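Local structure of glucanase (5GXX) at residues A[484-489]-A[587-592]; A[580-585]-A[594-599]. The protein probably hydrolyses internal beta-1,4-glucosidic bonds of cellulose as a family 9 endoglucanase of the cellulosome, with a cellulose-binding module following its catalytic domain. The protein carries 1 engineered substitution. All blocks are in the same frame, centred on the assembly; numbering follows the deposited sequence.

Contact 1. Residues A[484-489]-A[587-592]; sequences NYYMDL and PVFDGA. With CA (calcium ion), chain D.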
loop_
_atom_site.group_PDB
_atom_site.type_symbol
_atom_site.label_atom_id
_atom_site.label_comp_id
_atom_site.label_asym_id
_atom_site.label_seq_id
_atom_site.Cartn_x
_atom_site.Cartn_y
_atom_site.Cartn_z
ATOM N N ASN A 484 4.005 -27.539 -9.429
ATOM C CA ASN A 484 2.943 -28.495 -9.132
ATOM C C ASN A 484 2.732 -28.698 -7.632
ATOM O O ASN A 484 3.697 -28.688 -6.853
ATOM C CB ASN A 484 3.264 -29.843 -9.783
ATOM C CG ASN A 484 3.297 -29.787 -11.301
ATOM O OD1 ASN A 484 2.836 -28.836 -11.930
ATOM N ND2 ASN A 484 3.826 -30.851 -11.908
ATOM N N TYR A 485 1.463 -28.858 -7.243
ATOM C CA TYR A 485 1.099 -29.205 -5.872
ATOM C C TYR A 485 0.433 -30.585 -5.893
ATOM O O TYR A 485 -0.653 -30.744 -6.449
ATOM C CB TYR A 485 0.130 -28.168 -5.262
ATOM C CG TYR A 485 -0.159 -28.445 -3.799
ATOM C CD1 TYR A 485 -1.217 -29.278 -3.424
ATOM C CD2 TYR A 485 0.634 -27.887 -2.794
ATOM C CE1 TYR A 485 -1.458 -29.560 -2.076
ATOM C CE2 TYR A 485 0.387 -28.154 -1.454
ATOM C CZ TYR A 485 -0.654 -28.992 -1.104
ATOM O OH TYR A 485 -0.840 -29.222 0.243
ATOM N N TYR A 486 1.098 -31.572 -5.294
ATOM C CA TYR A 486 0.664 -32.962 -5.330
ATOM C C TYR A 486 -0.051 -33.402 -4.058
ATOM O O TYR A 486 0.385 -33.093 -2.945
ATOM C CB TYR A 486 1.867 -33.897 -5.520
ATOM C CG TYR A 486 2.665 -33.693 -6.780
ATOM C CD1 TYR A 486 2.302 -34.325 -7.968
ATOM C CD2 TYR A 486 3.805 -32.904 -6.771
ATOM C CE1 TYR A 486 3.044 -34.158 -9.132
ATOM C CE2 TYR A 486 4.552 -32.738 -7.928
ATOM C CZ TYR A 486 4.164 -33.363 -9.100
ATOM O OH TYR A 486 4.918 -33.184 -10.239
ATOM N N MET A 487 -1.112 -34.176 -4.261
ATOM C CA MET A 487 -1.961 -34.682 -3.189
ATOM C C MET A 487 -2.191 -36.179 -3.345
ATOM O O MET A 487 -2.159 -36.700 -4.459
ATOM C CB MET A 487 -3.332 -34.009 -3.265
ATOM C CG MET A 487 -3.285 -32.504 -3.214
ATOM S SD MET A 487 -4.819 -31.826 -3.873
ATOM C CE MET A 487 -4.445 -31.704 -5.629
ATOM N N ASP A 488 -2.476 -36.839 -2.225
ATOM C CA ASP A 488 -2.966 -38.210 -2.222
ATOM C C ASP A 488 -4.452 -38.127 -1.872
ATOM O O ASP A 488 -4.815 -37.638 -0.805
ATOM C CB ASP A 488 -2.192 -39.043 -1.195
ATOM C CG ASP A 488 -2.571 -40.514 -1.213
ATOM O OD1 ASP A 488 -3.693 -40.846 -1.638
ATOM O OD2 ASP A 488 -1.729 -41.345 -0.804
ATOM N N LEU A 489 -5.296 -38.581 -2.792
ATOM C CA LEU A 489 -6.744 -38.479 -2.615
ATOM C C LEU A 489 -7.373 -39.795 -2.171
ATOM O O LEU A 489 -8.588 -39.972 -2.295
ATOM C CB LEU A 489 -7.404 -37.961 -3.898
ATOM C CG LEU A 489 -7.009 -36.552 -4.375
ATOM C CD1 LEU A 489 -7.896 -36.144 -5.542
ATOM C CD2 LEU A 489 -7.073 -35.513 -3.270
ATOM N N PRO A 587 7.647 -28.901 -7.081
ATOM C CA PRO A 587 8.689 -28.727 -8.095
ATOM C C PRO A 587 8.344 -27.667 -9.136
ATOM O O PRO A 587 7.177 -27.463 -9.476
ATOM C CB PRO A 587 8.797 -30.120 -8.725
ATOM C CG PRO A 587 7.435 -30.724 -8.523
ATOM C CD PRO A 587 7.031 -30.238 -7.160
ATOM N N VAL A 588 9.388 -26.997 -9.617
ATOM C CA VAL A 588 9.278 -25.946 -10.618
ATOM C C VAL A 588 9.737 -26.498 -11.958
ATOM O O VAL A 588 10.709 -27.268 -12.012
ATOM C CB VAL A 588 10.161 -24.756 -10.217
ATOM C CG1 VAL A 588 10.106 -23.661 -11.282
ATOM C CG2 VAL A 588 9.758 -24.212 -8.832
ATOM N N PHE A 589 9.036 -26.078 -13.009
ATOM C CA PHE A 589 9.263 -26.486 -14.402
ATOM C C PHE A 589 9.443 -25.280 -15.334
ATOM O O PHE A 589 8.795 -24.240 -15.182
ATOM C CB PHE A 589 8.099 -27.362 -14.903
ATOM C CG PHE A 589 7.867 -28.601 -14.087
ATOM C CD1 PHE A 589 7.152 -28.555 -12.894
ATOM C CD2 PHE A 589 8.345 -29.826 -14.539
ATOM C CE1 PHE A 589 6.957 -29.708 -12.143
ATOM C CE2 PHE A 589 8.140 -30.983 -13.802
ATOM C CZ PHE A 589 7.447 -30.929 -12.607
ATOM N N ASP A 590 10.364 -25.430 -16.285
ATOM C CA ASP A 590 10.497 -24.537 -17.421
ATOM C C ASP A 590 9.980 -25.368 -18.580
ATOM O O ASP A 590 10.623 -26.355 -18.951
ATOM C CB ASP A 590 11.985 -24.227 -17.613
ATOM C CG ASP A 590 12.266 -23.358 -18.833
ATOM O OD1 ASP A 590 11.362 -23.105 -19.660
ATOM O OD2 ASP A 590 13.426 -22.904 -18.956
ATOM N N GLY A 591 8.817 -25.006 -19.113
ATOM C CA GLY A 591 8.093 -25.880 -20.037
ATOM C C GLY A 591 7.879 -27.228 -19.365
ATOM O O GLY A 591 7.412 -27.285 -18.222
ATOM N N ALA A 592 8.212 -28.313 -20.064
ATOM C CA ALA A 592 8.134 -29.660 -19.495
ATOM C C ALA A 592 9.389 -30.146 -18.747
ATOM O O ALA A 592 9.443 -31.299 -18.314
ATOM C CB ALA A 592 7.761 -30.643 -20.599
HETATM CA CA CA D . -4.751 -36.527 1.229
HETATM O O HOH W 1 -5.660 -34.469 0.450
#
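Asn484 and Tyr486 meet Pro587 and Phe589 in a small, buried contact where strand 481-488 runs antiparallel to strand 588-590, the two being neighbours in a five-stranded sheet. Between the two segments one backbone hydrogen bond forms: Asn484 N gives to Pro587 O at 3.2 Å. Beside it the proline lies at the edge of the tyrosine ring, its CG 3.6 Å from Tyr486 CE2 and close to the ring plane. The Asn484 amide reaches across to Phe589, ND2 coming 3.3 Å from CE1 with the amide and ring planes 31° apart. That same ND2 gives an almost perfectly straight hydrogen bond, 3.1 Å to Tyr486 OH, which lies in the amide plane. Two residues apart on the strand, Asn484 and Tyr486 share a face, and with CG beside the backbone N in both (chi1 about -60°) the amide and the hydroxyl come together. Lys531 NZ is hydrogen-bonded to Asn484 OD1, and with ND2 giving to Tyr486 OH both ends of the amide are satisfied, which fixes its orientation; Lys531 also makes a cation-pi contact with Phe589. The surrounding architecture is the beta sandwich expected of a family 3 cellulose-binding module. Tyr485 and Val588 point the other way, into its interior, toward Ile463 and Leu467 of strand 460-469 in the second sheet. The far end of strand 481-488 feeds the calcium site: Asp488 O binds the calcium ion at 2.3 Å and one water joins it at 2.4 Å, while Glu491, Asp566, Asn569 and Asp570 supply the remaining ligands.

Contact 2. Residues A[580-585]-A[594-599]; sequences LAKTKY and KIFGEV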
loop_
_atom_site.group_PDB
_atom_site.type_symbol
_atom_site.label_atom_id
_atom_site.label_comp_id
_atom_site.label_asym_id
_atom_site.label_seq_id
_atom_site.Cartn_x
_atom_site.Cartn_y
_atom_site.Cartn_z
ATOM N N LEU A 580 6.565 -18.997 5.659
ATOM C CA LEU A 580 7.092 -19.272 4.327
ATOM C C LEU A 580 8.460 -19.927 4.408
ATOM O O LEU A 580 9.320 -19.474 5.163
ATOM C CB LEU A 580 7.218 -17.985 3.518
ATOM C CG LEU A 580 5.907 -17.503 2.904
ATOM C CD1 LEU A 580 6.140 -16.079 2.428
ATOM C CD2 LEU A 580 5.458 -18.413 1.767
ATOM N N ALA A 581 8.642 -20.993 3.637
ATOM C CA ALA A 581 9.932 -21.661 3.536
ATOM C C ALA A 581 10.068 -22.298 2.165
ATOM O O ALA A 581 9.092 -22.805 1.614
ATOM C CB ALA A 581 10.066 -22.721 4.605
ATOM N N LYS A 582 11.288 -22.292 1.630
ATOM C CA LYS A 582 11.578 -23.033 0.410
ATOM C C LYS A 582 11.147 -24.489 0.572
ATOM O O LYS A 582 11.368 -25.103 1.621
ATOM C CB LYS A 582 13.078 -22.978 0.095
ATOM C CG LYS A 582 13.451 -23.613 -1.236
ATOM C CD LYS A 582 14.902 -23.290 -1.624
ATOM C CE LYS A 582 15.862 -23.760 -0.547
ATOM N NZ LYS A 582 17.245 -23.259 -0.811
ATOM N N THR A 583 10.510 -25.031 -0.459
ATOM C CA THR A 583 10.136 -26.436 -0.446
ATOM C C THR A 583 10.522 -27.145 -1.732
ATOM O O THR A 583 10.220 -26.691 -2.843
ATOM C CB THR A 583 8.631 -26.689 -0.175
ATOM O OG1 THR A 583 8.349 -28.073 -0.409
ATOM C CG2 THR A 583 7.730 -25.822 -1.081
ATOM N N LYS A 584 11.143 -28.307 -1.569
ATOM C CA LYS A 584 11.509 -29.078 -2.743
ATOM C C LYS A 584 10.354 -29.927 -3.253
ATOM O O LYS A 584 10.440 -30.487 -4.343
ATOM C CB LYS A 584 12.738 -29.936 -2.441
ATOM C CG LYS A 584 12.451 -31.105 -1.511
ATOM C CD LYS A 584 13.762 -31.658 -0.982
ATOM C CE LYS A 584 13.613 -33.114 -0.611
ATOM N NZ LYS A 584 14.961 -33.744 -0.627
ATOM N N TYR A 585 9.258 -29.973 -2.490
ATOM C CA TYR A 585 8.110 -30.813 -2.838
ATOM C C TYR A 585 7.013 -30.163 -3.693
ATOM O O TYR A 585 5.990 -30.796 -3.987
ATOM C CB TYR A 585 7.528 -31.446 -1.575
ATOM C CG TYR A 585 8.550 -32.150 -0.718
ATOM C CD1 TYR A 585 9.082 -33.378 -1.107
ATOM C CD2 TYR A 585 8.968 -31.603 0.491
ATOM C CE1 TYR A 585 10.013 -34.043 -0.319
ATOM C CE2 TYR A 585 9.893 -32.262 1.288
ATOM C CZ TYR A 585 10.411 -33.474 0.874
ATOM O OH TYR A 585 11.330 -34.124 1.670
ATOM N N LYS A 594 11.793 -30.200 -15.559
ATOM C CA LYS A 594 11.902 -29.867 -14.142
ATOM C C LYS A 594 13.239 -29.198 -13.863
ATOM O O LYS A 594 14.296 -29.712 -14.248
ATOM C CB LYS A 594 11.690 -31.100 -13.249
ATOM C CG LYS A 594 11.759 -30.818 -11.747
ATOM C CD LYS A 594 11.440 -32.067 -10.912
ATOM C CE LYS A 594 12.507 -33.163 -11.052
ATOM N NZ LYS A 594 13.814 -32.629 -10.598
ATOM N N ILE A 595 13.166 -28.033 -13.232
ATOM C CA ILE A 595 14.354 -27.253 -12.881
ATOM C C ILE A 595 14.651 -27.160 -11.381
ATOM O O ILE A 595 15.748 -26.764 -10.994
ATOM C CB ILE A 595 14.375 -25.871 -13.576
ATOM C CG1 ILE A 595 13.268 -24.947 -13.061
ATOM C CG2 ILE A 595 14.268 -26.038 -15.088
ATOM C CD1 ILE A 595 13.428 -23.509 -13.560
ATOM N N PHE A 596 13.699 -27.546 -10.527
ATOM C CA PHE A 596 13.944 -27.627 -9.089
ATOM C C PHE A 596 12.995 -28.613 -8.411
ATOM O O PHE A 596 11.827 -28.689 -8.772
ATOM C CB PHE A 596 13.812 -26.246 -8.437
ATOM C CG PHE A 596 14.162 -26.242 -6.979
ATOM C CD1 PHE A 596 15.489 -26.256 -6.577
ATOM C CD2 PHE A 596 13.172 -26.315 -6.010
ATOM C CE1 PHE A 596 15.822 -26.287 -5.225
ATOM C CE2 PHE A 596 13.490 -26.341 -4.660
ATOM C CZ PHE A 596 14.821 -26.332 -4.265
ATOM N N GLY A 597 13.490 -29.363 -7.431
ATOM C CA GLY A 597 12.591 -30.112 -6.546
ATOM C C GLY A 597 12.444 -31.573 -6.919
ATOM O O GLY A 597 13.225 -32.096 -7.713
ATOM N N GLU A 598 11.430 -32.218 -6.348
ATOM C CA GLU A 598 11.217 -33.651 -6.463
ATOM C C GLU A 598 9.750 -33.904 -6.790
ATOM O O GLU A 598 8.897 -33.065 -6.502
ATOM C CB GLU A 598 11.575 -34.340 -5.142
ATOM C CG GLU A 598 13.066 -34.466 -4.867
ATOM C CD GLU A 598 13.377 -35.001 -3.477
ATOM O OE1 GLU A 598 12.460 -35.501 -2.787
ATOM O OE2 GLU A 598 14.558 -34.926 -3.075
ATOM N N VAL A 599 9.469 -35.057 -7.390
ATOM C CA VAL A 599 8.108 -35.468 -7.703
ATOM C C VAL A 599 7.802 -36.773 -6.973
ATOM O O VAL A 599 8.739 -37.474 -6.566
ATOM C CB VAL A 599 7.900 -35.652 -9.222
ATOM C CG1 VAL A 599 8.326 -34.413 -9.982
ATOM C CG2 VAL A 599 8.683 -36.858 -9.732
#
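The Phe596 ring turns its edge to the backbone of Thr583, whose O lies near the ring plane, 3.8 Å from CE2; Lys582 CD and Lys584 CA come in obliquely. One face of the Tyr585 ring carries Lys584 CG over its centre, 3.8 Å above the plane. Glu598 OE1 approaches CE1 of that ring obliquely, with the carboxylate almost perpendicular to it. Lys584 starts with CG between its backbone N and carbonyl carbon (chi1 72°) and then runs out extended, bringing NZ 2.7 Å from Glu598 OE2. This salt bridge meets the carboxylate from above its plane. Nearer the backbone, Glu598 N gives a 2.8 Å hydrogen bond to Lys584 O, and Gly597 CA sits 3.1 Å from that same oxygen, leaving no room for a CB. Thr583 OG1 accepts from Tyr585 N in an ST turn, while Lys594 NZ reaches Gly597 O. Ile595 and Phe596 form a classic beta bulge opposite Val588. Strand 581-583 pairs with strand 447-456, whose Phe448 packs on Phe596 and makes a cation-pi contact with Lys582, the ammonium of which is salt-bridged to Asp445, whereas strand 593-596 edges the other sheet beside strand 588-590.

From the N terminus the chain passes 484-489, then 580-585, 587-592 and 594-599, so the segments of the two contacts alternate and the contacts cross rather than nest. Contact 1 closes a long loop of 97 residues that holds strands of both sheets; contact 2 closes a short one of eight, which contains strand 588-590. Their centres are about 9 Å apart, and they are joined directly: Val588 and Ile595 form a probable backbone hydrogen bond, and Pro587 packs on Glu598. Contact 1 thus seats strand 588-590 beside strand 481-488, while contact 2 brings strand 593-596 to strand 581-583 of the second sheet, linking the two sheets near the C terminus.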